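PDB 3QVO: NmrA family protein from Shigella flexneri 2a, which is of unknown function but has a Rossmann fold and probably binds NAD(P), as expected of an NmrA family protein. Local coordinates for residues 77-82 with 105-110; 84-89 with 115-120; 179-184 with 197-202; 192-197 with 221-226. One frame throughout, in Å; residues are numbered along the deposited sequence.

Overall arrangement
Interactions 1 and 2 form one cluster and interactions 3 and 4 another, on opposite sides of the chain's centre; the centres of 1 and 3 lie about 28 Å apart. Interactions 1 and 2 share helix 79-86, and V108 CG1 meets L120 CD1 at 4.1 Å. Interaction 2 holds the bound 5-mercapto-2-nitro-benzoic acid, disulfide-linked to C115, with the side chain of L82 in interaction 1 about 9 Å from it. Interactions 3 and 4 have centres about 8 Å apart, share R197, and are joined by a probable hydrogen bond from E182 N to N222 O at 2.9 Å. Interactions 2, 3 and 4 all reach the same mixed sheet.

Interaction 1 (77-82 with 105-110); sequences LNHAAL and ANSVIA
A largely buried helix-helix contact joins H79 and L82, at the start of helix 79-86, to S107 and V108 of helix 101-114, with one weak polar bond at its exposed edge. S107 points into the interface and its OG lies near the plane of the H79 imidazole, at the ring edge. ND1 of H79 gives S107 OG a weak hydrogen bond of 3.1 Å, bent to 124°. The same hydroxyl has a stronger partner in the backbone O of V76, and this second bond ties helix 101-114 to the loop leading into helix 79-86. Deeper in, L82 holds CG anti to its backbone N (chi1 180°), which carries CD2 across to 3.6 Å from both OG and O of S107 and to 4.1 Å from CA of V108.

Both helices are crossover segments of the Rossmann fold: helix 79-86 links parallel strands 69-73 and 91-95, while helix 101-114 links strand 91-95 to strand 119-123. They lie side by side on one face of the sheet, where L82 and V108 both reach L29 of strand 24-29. N78 caps the first turn of helix 79-86, its OD1 accepting from A81 N at 2.9 Å with the donor well above the carbonyl plane. From the preceding loop, L77 brings CD2 to 4.2 Å from S107 CB, while its O sits over one face of the H79 ring, toward the rim.

Interaction 2 (84-89 with 115-120); sequences QAMQGQ and CDVKRL. With MNB (5-mercapto-2-nitro-benzoic acid), chain B.
M86, a selenomethionine, packs tightly against V117 and the C115 sulfur, whereas Q87 and G88 lie on the side of the contact that faces solvent. CG2 of V117 is wedged between the turn and the M86 side chain, 3.5 Å from Q89 O and 3.8 Å from M86 SE. M86 CG stands anti to the backbone N (chi1 -178°) and rests 3.5 Å from C115 SG; the bend at chi2 (68°) then directs SE to V117. Q89 folds back and its NE2 bonds A85 O at 2.9 Å, nearly along the C=O axis; T52 OG1 is its second partner.

No direct hydrogen bond joins the segments; on the open side a water accepts from G88 N and donates to C115 O. Here too C115 SG carries 5-mercapto-2-nitro-benzoic acid through a disulfide of 2.0 Å to S5, and S5 lies 3.6 Å from Q87 CA; K83 completes this pocket. The type II turn M86-Q89 and the Schellman motif with D116 at C-prime thus bring two helix ends together. Around them, M86 and V117 pack on V92 of strand 91-95 and M112 of helix 101-114, and M86 and Q89 reach L27 of strand 24-29.

Interaction 3 (179-184 with 197-202); sequences IDYELT and RKSVAA
S199, on the first turn of helix 197-209, receives the backbone N-H of D180 on its OG, a nearly straight hydrogen bond of 3.0 Å and 172°. Its chi1 of -64° sets OG beside its own backbone N and anti to the carbonyl carbon, turning the hydroxyl to the incoming chain. OG also hydrogen-bonds to OG of S196, the N-cap residue of the helix, so the helix start and the passing loop are held at one point.

I179 lies against one face of the helix, over K198 and A202. CG1 lies 4.0 Å from K198 CG, the two side chains crossing at about a right angle, and CG2 and CD1 both reach A202 CB, CG2 at 3.9 Å. K198 then bends at chi3, and its NZ forms a salt bridge with D177.

Residues 179-181 end the loop that follows strand 164-174 and run into the short strand 182-184, which is antiparallel to strand 217-222 in the C-terminal part of the Rossmann-type sheet; helix 197-209 packs against this connection. Y181 supplies the other contact. Its CG sits between the backbone N and the carbonyl carbon (chi1 72°), and the ring approaches the helix obliquely, with CD2 3.7 Å from S199 CB and CE2 3.6 Å from S199 O. Beyond S199 the Y181 side chain packs on L203 and D206 of the same helix, and on I221 of strand 217-222.

Interaction 4 (192-197 with 221-226); sequences GTIVSR and INQPGT
Q223 O, close to G192, is gripped from opposite faces of its carbonyl plane by N222 ND2 and by T226 OG1, the latter donating at 2.9 Å. N222 ND2 also bonds E182 OE2, and its amide lies beside G192, whose CA comes 3.5 Å from T226 OG1. That hydroxyl, its proton spent on Q223 O, accepts from T193 N at 3.2 Å. T193 N is shared, for it also reaches T226 O at 3.0 Å from above the carbonyl plane. The loop 223-226 is thereby cross-linked by the T226 hydroxyl and fastened to the chain entering strand 194-196.

Strands 194-196 and 217-222 both run parallel to strand 164-174 in the C-terminal part of the Rossmann-type sheet, the first bonded at W172 and T174, the second at R169. Where they approach each other beyond I221, Q223 N bonds I194 O at 2.8 Å, nearly straight (174°) and in the carbonyl plane. V195 fills the angle between them: CG1 lies 3.6 Å from I221 O and CG2 4.1 Å from I221 CG2, with V200 of helix 197-209 touching both residues. Toward this loop, I194 has CG1 between its backbone N and carbonyl carbon (chi1 69°), which lays it 3.8 Å from T226 CG2. The extended Q223 side chain runs alongside I194, and a water donates to its OE1 and accepts from S196 N, just ahead of helix 197-209.

Interaction 1 (77-82 with 105-110)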
loop_
_atom_site.group_PDB
_atom_site.type_symbol
_atom_site.label_atom_id
_atom_site.label_comp_id
_atom_site.label_asym_id
_atom_site.label_seq_id
_atom_site.Cartn_x
_atom_site.Cartn_y
_atom_site.Cartn_z
ATOM N N LEU A 77 7.859 -12.140 5.610
ATOM C CA LEU A 77 9.205 -12.592 5.962
ATOM C C LEU A 77 9.388 -14.082 5.712
ATOM O O LEU A 77 10.474 -14.611 5.952
ATOM C CB LEU A 77 9.586 -12.234 7.413
ATOM C CG LEU A 77 9.502 -10.724 7.660
ATOM C CD1 LEU A 77 9.877 -10.344 9.101
ATOM C CD2 LEU A 77 10.390 -9.989 6.666
ATOM N N ASN A 78 8.347 -14.770 5.263
ATOM C CA ASN A 78 8.557 -16.136 4.771
ATOM C C ASN A 78 8.855 -15.942 3.307
ATOM O O ASN A 78 7.936 -15.815 2.502
ATOM C CB ASN A 78 7.322 -17.023 4.967
ATOM C CG ASN A 78 7.499 -18.408 4.336
ATOM O OD1 ASN A 78 8.314 -18.601 3.421
ATOM N ND2 ASN A 78 6.758 -19.380 4.839
ATOM N N HIS A 79 10.123 -15.932 2.970
ATOM C CA HIS A 79 10.568 -15.572 1.632
ATOM C C HIS A 79 10.094 -16.577 0.608
ATOM O O HIS A 79 9.771 -16.207 -0.494
ATOM C CB HIS A 79 12.134 -15.513 1.542
ATOM C CG HIS A 79 12.767 -14.551 2.508
ATOM N ND1 HIS A 79 12.617 -13.185 2.411
ATOM C CD2 HIS A 79 13.547 -14.765 3.600
ATOM C CE1 HIS A 79 13.297 -12.596 3.374
ATOM N NE2 HIS A 79 13.863 -13.530 4.117
ATOM N N ALA A 80 10.125 -17.854 0.950
ATOM C CA ALA A 80 9.606 -18.873 0.047
ATOM C C ALA A 80 8.102 -18.639 -0.270
ATOM O O ALA A 80 7.696 -18.703 -1.415
ATOM C CB ALA A 80 9.825 -20.270 0.620
ATOM N N ALA A 81 7.288 -18.304 0.732
ATOM C CA ALA A 81 5.875 -18.172 0.499
ATOM C C ALA A 81 5.639 -16.955 -0.378
ATOM O O ALA A 81 4.789 -16.967 -1.275
ATOM C CB ALA A 81 5.151 -18.047 1.795
ATOM N N LEU A 82 6.357 -15.885 -0.074
ATOM C CA LEU A 82 6.227 -14.637 -0.776
ATOM C C LEU A 82 6.631 -14.788 -2.232
ATOM O O LEU A 82 5.883 -14.402 -3.097
ATOM C CB LEU A 82 7.033 -13.543 -0.072
ATOM C CG LEU A 82 6.958 -12.160 -0.761
ATOM C CD1 LEU A 82 5.573 -11.646 -0.779
ATOM C CD2 LEU A 82 7.912 -11.185 -0.120
ATOM N N ALA A 105 10.190 -4.552 3.883
ATOM C CA ALA A 105 10.336 -3.902 2.561
ATOM C C ALA A 105 11.456 -4.583 1.763
ATOM O O ALA A 105 11.301 -4.807 0.603
ATOM C CB ALA A 105 10.650 -2.410 2.678
ATOM N N ASN A 106 12.600 -4.856 2.383
ATOM C CA ASN A 106 13.720 -5.498 1.688
ATOM C C ASN A 106 13.273 -6.840 1.090
ATOM O O ASN A 106 13.674 -7.225 -0.031
ATOM C CB ASN A 106 14.873 -5.753 2.640
ATOM C CG ASN A 106 15.677 -4.505 2.970
ATOM O OD1 ASN A 106 15.526 -3.473 2.327
ATOM N ND2 ASN A 106 16.565 -4.611 3.979
ATOM N N SER A 107 12.412 -7.541 1.808
ATOM C CA SER A 107 11.946 -8.830 1.373
ATOM C C SER A 107 11.010 -8.683 0.165
ATOM O O SER A 107 11.067 -9.491 -0.773
ATOM C CB SER A 107 11.283 -9.565 2.541
ATOM O OG SER A 107 10.720 -10.790 2.147
ATOM N N VAL A 108 10.205 -7.626 0.148
ATOM C CA VAL A 108 9.325 -7.422 -0.945
ATOM C C VAL A 108 10.145 -7.070 -2.187
ATOM O O VAL A 108 9.889 -7.582 -3.279
ATOM C CB VAL A 108 8.234 -6.371 -0.626
ATOM C CG1 VAL A 108 7.390 -5.997 -1.871
ATOM C CG2 VAL A 108 7.314 -6.896 0.490
ATOM N N ILE A 109 11.151 -6.231 -2.022
ATOM C CA ILE A 109 11.924 -5.760 -3.176
ATOM C C ILE A 109 12.635 -6.954 -3.851
ATOM O O ILE A 109 12.607 -7.111 -5.086
ATOM C CB ILE A 109 12.924 -4.730 -2.711
ATOM C CG1 ILE A 109 12.205 -3.416 -2.321
ATOM C CG2 ILE A 109 13.991 -4.473 -3.745
ATOM C CD1 ILE A 109 13.077 -2.509 -1.384
ATOM N N ALA A 110 13.280 -7.764 -3.023
ATOM C CA ALA A 110 13.985 -8.966 -3.427
ATOM C C ALA A 110 13.069 -9.933 -4.178
ATOM O O ALA A 110 13.448 -10.456 -5.193
ATOM C CB ALA A 110 14.553 -9.659 -2.228
#

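Interaction 2 (84-89 with 115-120)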
loop_
_atom_site.group_PDB
_atom_site.type_symbol
_atom_site.label_atom_id
_atom_site.label_comp_id
_atom_site.label_asym_id
_atom_site.label_seq_id
_atom_site.Cartn_x
_atom_site.Cartn_y
_atom_site.Cartn_z
ATOM N N GLN A 84 6.472 -17.536 -3.979
ATOM C CA GLN A 84 5.396 -18.306 -4.676
ATOM C C GLN A 84 4.259 -17.416 -5.107
ATOM O O GLN A 84 3.712 -17.572 -6.208
ATOM C CB GLN A 84 4.790 -19.367 -3.795
ATOM C CG GLN A 84 5.791 -20.298 -3.136
ATOM C CD GLN A 84 6.196 -21.421 -4.030
ATOM O OE1 GLN A 84 6.164 -21.305 -5.259
ATOM N NE2 GLN A 84 6.577 -22.527 -3.425
ATOM N N ALA A 85 3.874 -16.516 -4.204
ATOM C CA ALA A 85 2.741 -15.641 -4.424
ATOM C C ALA A 85 3.058 -14.570 -5.469
ATOM O O ALA A 85 2.155 -14.022 -6.128
ATOM C CB ALA A 85 2.345 -14.963 -3.100
HETATM N N MSE A 86 4.334 -14.244 -5.566
HETATM C CA MSE A 86 4.810 -13.191 -6.405
HETATM C C MSE A 86 4.875 -13.606 -7.838
HETATM O O MSE A 86 4.870 -12.747 -8.724
HETATM C CB MSE A 86 6.226 -12.744 -5.940
HETATM C CG MSE A 86 6.786 -11.586 -6.746
HETATM SE SE MSE A 86 5.817 -9.903 -6.451
HETATM C CE MSE A 86 6.321 -9.680 -4.524
ATOM N N GLN A 87 5.001 -14.898 -8.084
ATOM C CA GLN A 87 5.185 -15.369 -9.478
ATOM C C GLN A 87 4.061 -14.930 -10.415
ATOM O O GLN A 87 2.907 -15.126 -10.081
ATOM C CB GLN A 87 5.280 -16.898 -9.526
ATOM C CG GLN A 87 5.672 -17.441 -10.937
ATOM C CD GLN A 87 6.281 -18.861 -10.865
ATOM O OE1 GLN A 87 6.076 -19.614 -9.883
ATOM N NE2 GLN A 87 7.046 -19.232 -11.901
ATOM N N GLY A 88 4.395 -14.325 -11.564
ATOM C CA GLY A 88 3.385 -13.955 -12.538
ATOM C C GLY A 88 2.617 -12.664 -12.265
ATOM O O GLY A 88 1.704 -12.353 -13.016
ATOM N N GLN A 89 2.973 -11.910 -11.216
ATOM C CA GLN A 89 2.238 -10.707 -10.843
ATOM C C GLN A 89 2.674 -9.497 -11.645
ATOM O O GLN A 89 3.797 -9.406 -12.074
ATOM C CB GLN A 89 2.404 -10.381 -9.362
ATOM C CG GLN A 89 1.982 -11.486 -8.390
ATOM C CD GLN A 89 0.495 -11.761 -8.385
ATOM O OE1 GLN A 89 -0.279 -11.011 -8.974
ATOM N NE2 GLN A 89 0.079 -12.800 -7.655
ATOM N N CYS A 115 11.261 -12.280 -9.204
ATOM C CA CYS A 115 10.163 -12.715 -10.076
ATOM C C CYS A 115 9.891 -11.766 -11.264
ATOM O O CYS A 115 8.893 -11.915 -11.955
ATOM C CB CYS A 115 8.919 -12.856 -9.288
ATOM S SG CYS A 115 9.026 -14.015 -7.929
ATOM N N ASP A 116 10.788 -10.831 -11.528
ATOM C CA ASP A 116 10.666 -9.943 -12.658
ATOM C C ASP A 116 9.410 -9.069 -12.602
ATOM O O ASP A 116 8.861 -8.745 -13.613
ATOM C CB ASP A 116 10.753 -10.748 -13.953
ATOM C CG ASP A 116 11.108 -9.900 -15.166
ATOM O OD1 ASP A 116 11.733 -8.826 -15.024
ATOM O OD2 ASP A 116 10.724 -10.297 -16.295
ATOM N N VAL A 117 8.994 -8.665 -11.406
ATOM C CA VAL A 117 7.880 -7.752 -11.200
ATOM C C VAL A 117 8.449 -6.387 -10.905
ATOM O O VAL A 117 9.398 -6.297 -10.124
ATOM C CB VAL A 117 7.060 -8.204 -9.999
ATOM C CG1 VAL A 117 5.839 -7.340 -9.832
ATOM C CG2 VAL A 117 6.690 -9.732 -10.165
ATOM N N LYS A 118 7.885 -5.334 -11.522
ATOM C CA LYS A 118 8.422 -3.981 -11.436
ATOM C C LYS A 118 7.602 -2.958 -10.638
ATOM O O LYS A 118 8.174 -2.002 -10.116
ATOM C CB LYS A 118 8.569 -3.415 -12.852
ATOM C CG LYS A 118 9.654 -4.039 -13.691
ATOM C CD LYS A 118 9.611 -3.537 -15.133
ATOM C CE LYS A 118 10.820 -4.073 -15.962
ATOM N NZ LYS A 118 10.957 -5.585 -15.893
ATOM N N ARG A 119 6.273 -3.097 -10.629
ATOM C CA ARG A 119 5.381 -2.031 -10.174
ATOM C C ARG A 119 4.904 -2.243 -8.755
ATOM O O ARG A 119 4.198 -3.238 -8.481
ATOM C CB ARG A 119 4.182 -1.892 -11.121
ATOM C CG ARG A 119 3.385 -0.619 -10.884
ATOM C CD ARG A 119 4.113 0.600 -11.359
ATOM N NE ARG A 119 3.312 1.803 -11.176
ATOM C CZ ARG A 119 3.334 2.594 -10.111
ATOM N NH1 ARG A 119 2.555 3.641 -10.086
ATOM N NH2 ARG A 119 4.149 2.380 -9.094
ATOM N N LEU A 120 5.288 -1.308 -7.867
ATOM C CA LEU A 120 5.008 -1.365 -6.436
ATOM C C LEU A 120 4.293 -0.132 -5.934
ATOM O O LEU A 120 4.711 1.010 -6.204
ATOM C CB LEU A 120 6.331 -1.504 -5.659
ATOM C CG LEU A 120 6.298 -1.473 -4.117
ATOM C CD1 LEU A 120 5.541 -2.707 -3.525
ATOM C CD2 LEU A 120 7.715 -1.356 -3.567
HETATM C C6 MNB B . 10.422 -17.543 -10.136
HETATM C C1 MNB B . 11.496 -18.402 -10.152
HETATM C C2 MNB B . 12.382 -18.463 -9.062
HETATM C C3 MNB B . 12.189 -17.634 -7.929
HETATM C C4 MNB B . 11.104 -16.773 -7.929
HETATM C C5 MNB B . 10.233 -16.740 -9.030
HETATM S S5 MNB B . 8.787 -15.692 -9.036
HETATM C C10 MNB B . 11.622 -19.256 -11.424
HETATM O O12 MNB B . 12.048 -18.680 -12.494
HETATM O O11 MNB B . 11.233 -20.453 -11.267
HETATM N N7 MNB B . 13.436 -19.311 -9.062
HETATM O O9 MNB B . 14.262 -19.449 -7.894
HETATM O O8 MNB B . 13.710 -20.087 -10.144
HETATM O O HOH W 1 7.089 -13.941 -12.458
#

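Interaction 3 (179-184 with 197-202)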
loop_
_atom_site.group_PDB
_atom_site.type_symbol
_atom_site.label_atom_id
_atom_site.label_comp_id
_atom_site.label_asym_id
_atom_site.label_seq_id
_atom_site.Cartn_x
_atom_site.Cartn_y
_atom_site.Cartn_z
ATOM N N ILE A 179 -14.601 10.151 -0.095
ATOM C CA ILE A 179 -13.404 10.184 -0.894
ATOM C C ILE A 179 -13.110 11.644 -1.131
ATOM O O ILE A 179 -13.779 12.285 -1.918
ATOM C CB ILE A 179 -13.582 9.464 -2.237
ATOM C CG1 ILE A 179 -13.746 7.953 -2.012
ATOM C CG2 ILE A 179 -12.386 9.758 -3.136
ATOM C CD1 ILE A 179 -14.273 7.165 -3.280
ATOM N N ASP A 180 -12.125 12.179 -0.413
ATOM C CA ASP A 180 -11.829 13.620 -0.450
ATOM C C ASP A 180 -10.356 13.827 -0.085
ATOM O O ASP A 180 -9.959 13.704 1.081
ATOM C CB ASP A 180 -12.767 14.381 0.509
ATOM C CG ASP A 180 -12.673 15.899 0.363
ATOM O OD1 ASP A 180 -12.037 16.374 -0.597
ATOM O OD2 ASP A 180 -13.235 16.634 1.213
ATOM N N TYR A 181 -9.533 14.102 -1.086
ATOM C CA TYR A 181 -8.107 14.153 -0.848
ATOM C C TYR A 181 -7.353 15.014 -1.830
ATOM O O TYR A 181 -7.895 15.461 -2.855
ATOM C CB TYR A 181 -7.517 12.744 -0.800
ATOM C CG TYR A 181 -7.446 12.024 -2.128
ATOM C CD1 TYR A 181 -6.398 12.239 -3.015
ATOM C CD2 TYR A 181 -8.418 11.101 -2.483
ATOM C CE1 TYR A 181 -6.341 11.576 -4.228
ATOM C CE2 TYR A 181 -8.366 10.426 -3.695
ATOM C CZ TYR A 181 -7.327 10.666 -4.560
ATOM O OH TYR A 181 -7.290 9.978 -5.755
ATOM N N GLU A 182 -6.104 15.271 -1.444
ATOM C CA GLU A 182 -5.130 16.024 -2.224
ATOM C C GLU A 182 -3.758 15.491 -1.837
ATOM O O GLU A 182 -3.608 14.875 -0.789
ATOM C CB GLU A 182 -5.244 17.535 -1.979
ATOM C CG GLU A 182 -4.887 18.010 -0.566
ATOM C CD GLU A 182 -5.194 19.494 -0.341
ATOM O OE1 GLU A 182 -5.571 20.189 -1.318
ATOM O OE2 GLU A 182 -5.067 19.956 0.815
ATOM N N LEU A 183 -2.777 15.737 -2.698
ATOM C CA LEU A 183 -1.497 15.097 -2.640
ATOM C C LEU A 183 -0.391 16.110 -2.517
ATOM O O LEU A 183 -0.437 17.165 -3.134
ATOM C CB LEU A 183 -1.274 14.345 -3.947
ATOM C CG LEU A 183 -2.346 13.333 -4.320
ATOM C CD1 LEU A 183 -2.078 12.818 -5.730
ATOM C CD2 LEU A 183 -2.355 12.205 -3.289
ATOM N N THR A 184 0.633 15.759 -1.755
ATOM C CA THR A 184 1.787 16.614 -1.551
ATOM C C THR A 184 2.977 15.794 -1.933
ATOM O O THR A 184 2.968 14.565 -1.740
ATOM C CB THR A 184 1.926 17.024 -0.069
ATOM O OG1 THR A 184 1.695 15.885 0.768
ATOM C CG2 THR A 184 0.938 18.121 0.289
ATOM N N ARG A 197 -9.538 6.444 4.991
ATOM C CA ARG A 197 -9.048 5.223 4.386
ATOM C C ARG A 197 -9.656 5.031 2.995
ATOM O O ARG A 197 -8.988 4.600 2.065
ATOM C CB ARG A 197 -9.434 4.050 5.269
ATOM C CG ARG A 197 -8.666 3.986 6.563
ATOM C CD ARG A 197 -8.766 2.619 7.222
ATOM N NE ARG A 197 -7.939 2.546 8.418
ATOM C CZ ARG A 197 -8.229 3.126 9.579
ATOM N NH1 ARG A 197 -7.396 3.012 10.605
ATOM N NH2 ARG A 197 -9.322 3.846 9.718
ATOM N N LYS A 198 -10.930 5.354 2.850
ATOM C CA LYS A 198 -11.587 5.206 1.557
ATOM C C LYS A 198 -10.897 6.086 0.526
ATOM O O LYS A 198 -10.728 5.672 -0.632
ATOM C CB LYS A 198 -13.066 5.543 1.695
ATOM C CG LYS A 198 -13.979 4.993 0.654
ATOM C CD LYS A 198 -15.455 4.973 1.164
ATOM C CE LYS A 198 -15.745 3.670 1.995
ATOM N NZ LYS A 198 -17.108 3.592 2.593
ATOM N N SER A 199 -10.430 7.257 0.955
ATOM C CA SER A 199 -9.705 8.137 0.060
ATOM C C SER A 199 -8.433 7.461 -0.423
ATOM O O SER A 199 -8.126 7.446 -1.627
ATOM C CB SER A 199 -9.337 9.447 0.739
ATOM O OG SER A 199 -10.494 10.221 1.109
ATOM N N VAL A 200 -7.699 6.885 0.514
ATOM C CA VAL A 200 -6.427 6.295 0.174
ATOM C C VAL A 200 -6.653 5.082 -0.720
ATOM O O VAL A 200 -5.916 4.866 -1.667
ATOM C CB VAL A 200 -5.626 5.934 1.420
ATOM C CG1 VAL A 200 -4.265 5.331 1.024
ATOM C CG2 VAL A 200 -5.433 7.172 2.283
ATOM N N ALA A 201 -7.699 4.322 -0.440
ATOM C CA ALA A 201 -8.051 3.185 -1.303
ATOM C C ALA A 201 -8.388 3.641 -2.711
ATOM O O ALA A 201 -7.992 3.004 -3.691
ATOM C CB ALA A 201 -9.202 2.377 -0.722
ATOM N N ALA A 202 -9.110 4.746 -2.823
ATOM C CA ALA A 202 -9.456 5.298 -4.135
ATOM C C ALA A 202 -8.198 5.620 -4.929
ATOM O O ALA A 202 -8.134 5.359 -6.105
ATOM C CB ALA A 202 -10.308 6.523 -3.979
#

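Interaction 4 (192-197 with 221-226)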
loop_
_atom_site.group_PDB
_atom_site.type_symbol
_atom_site.label_atom_id
_atom_site.label_comp_id
_atom_site.label_asym_id
_atom_site.label_seq_id
_atom_site.Cartn_x
_atom_site.Cartn_y
_atom_site.Cartn_z
ATOM N N GLY A 192 -2.513 18.821 5.409
ATOM C CA GLY A 192 -3.630 18.542 6.298
ATOM C C GLY A 192 -3.370 17.479 7.322
ATOM O O GLY A 192 -2.403 16.776 7.271
ATOM N N THR A 193 -4.300 17.352 8.235
ATOM C CA THR A 193 -4.156 16.534 9.419
ATOM C C THR A 193 -4.642 15.093 9.289
ATOM O O THR A 193 -4.117 14.224 9.945
ATOM C CB THR A 193 -4.954 17.236 10.527
ATOM O OG1 THR A 193 -4.102 18.221 11.143
ATOM C CG2 THR A 193 -5.503 16.262 11.561
ATOM N N ILE A 194 -5.690 14.871 8.484
ATOM C CA ILE A 194 -6.393 13.587 8.420
ATOM C C ILE A 194 -6.710 13.189 6.974
ATOM O O ILE A 194 -6.661 14.014 6.059
ATOM C CB ILE A 194 -7.714 13.621 9.205
ATOM C CG1 ILE A 194 -8.754 14.539 8.515
ATOM C CG2 ILE A 194 -7.504 14.082 10.678
ATOM C CD1 ILE A 194 -9.973 14.885 9.367
ATOM N N VAL A 195 -7.039 11.919 6.776
ATOM C CA VAL A 195 -7.566 11.453 5.501
ATOM C C VAL A 195 -8.305 10.153 5.710
ATOM O O VAL A 195 -7.924 9.345 6.549
ATOM C CB VAL A 195 -6.459 11.304 4.439
ATOM C CG1 VAL A 195 -5.552 10.123 4.736
ATOM C CG2 VAL A 195 -7.062 11.202 3.076
ATOM N N SER A 196 -9.404 9.982 4.990
ATOM C CA SER A 196 -10.166 8.761 5.065
ATOM C C SER A 196 -9.408 7.611 4.399
ATOM O O SER A 196 -8.703 7.773 3.398
ATOM C CB SER A 196 -11.543 8.944 4.389
ATOM O OG SER A 196 -11.434 8.990 2.964
ATOM N N ARG A 197 -9.538 6.444 4.991
ATOM C CA ARG A 197 -9.048 5.223 4.386
ATOM C C ARG A 197 -9.656 5.031 2.995
ATOM O O ARG A 197 -8.988 4.600 2.065
ATOM C CB ARG A 197 -9.434 4.050 5.269
ATOM C CG ARG A 197 -8.666 3.986 6.563
ATOM C CD ARG A 197 -8.766 2.619 7.222
ATOM N NE ARG A 197 -7.939 2.546 8.418
ATOM C CZ ARG A 197 -8.229 3.126 9.579
ATOM N NH1 ARG A 197 -7.396 3.012 10.605
ATOM N NH2 ARG A 197 -9.322 3.846 9.718
ATOM N N ILE A 221 -0.852 12.193 1.412
ATOM C CA ILE A 221 -2.272 12.236 1.085
ATOM C C ILE A 221 -3.038 12.807 2.293
ATOM O O ILE A 221 -3.020 12.236 3.380
ATOM C CB ILE A 221 -2.842 10.815 0.773
ATOM C CG1 ILE A 221 -1.897 9.984 -0.103
ATOM C CG2 ILE A 221 -4.219 10.894 0.077
ATOM C CD1 ILE A 221 -2.129 8.442 0.061
ATOM N N ASN A 222 -3.709 13.934 2.097
ATOM C CA ASN A 222 -4.576 14.494 3.140
ATOM C C ASN A 222 -5.943 14.996 2.613
ATOM O O ASN A 222 -6.072 15.370 1.459
ATOM C CB ASN A 222 -3.854 15.643 3.853
ATOM C CG ASN A 222 -3.781 16.886 3.005
ATOM O OD1 ASN A 222 -2.855 17.039 2.215
ATOM N ND2 ASN A 222 -4.776 17.778 3.148
ATOM N N GLN A 223 -6.940 15.022 3.493
ATOM C CA GLN A 223 -8.228 15.621 3.207
ATOM C C GLN A 223 -8.028 17.139 3.162
ATOM O O GLN A 223 -7.280 17.673 3.977
ATOM C CB GLN A 223 -9.207 15.212 4.313
ATOM C CG GLN A 223 -10.645 15.673 4.179
ATOM C CD GLN A 223 -11.578 14.961 5.188
ATOM O OE1 GLN A 223 -11.503 13.720 5.392
ATOM N NE2 GLN A 223 -12.466 15.741 5.816
ATOM N N PRO A 224 -8.623 17.831 2.182
ATOM C CA PRO A 224 -8.455 19.275 2.147
ATOM C C PRO A 224 -9.160 19.958 3.300
ATOM O O PRO A 224 -10.187 19.464 3.768
ATOM C CB PRO A 224 -9.122 19.685 0.831
ATOM C CG PRO A 224 -9.134 18.464 -0.009
ATOM C CD PRO A 224 -9.225 17.314 0.943
ATOM N N GLY A 225 -8.634 21.104 3.726
ATOM C CA GLY A 225 -9.279 21.922 4.774
ATOM C C GLY A 225 -9.293 21.234 6.135
ATOM O O GLY A 225 -10.290 21.241 6.831
ATOM N N THR A 226 -8.191 20.582 6.487
ATOM C CA THR A 226 -8.046 19.948 7.800
ATOM C C THR A 226 -6.686 20.333 8.360
ATOM O O THR A 226 -6.049 19.569 9.101
ATOM C CB THR A 226 -8.128 18.415 7.687
ATOM O OG1 THR A 226 -7.078 17.950 6.828
ATOM C CG2 THR A 226 -9.491 17.997 7.173
HETATM O O HOH W 2 -10.795 11.860 3.528
#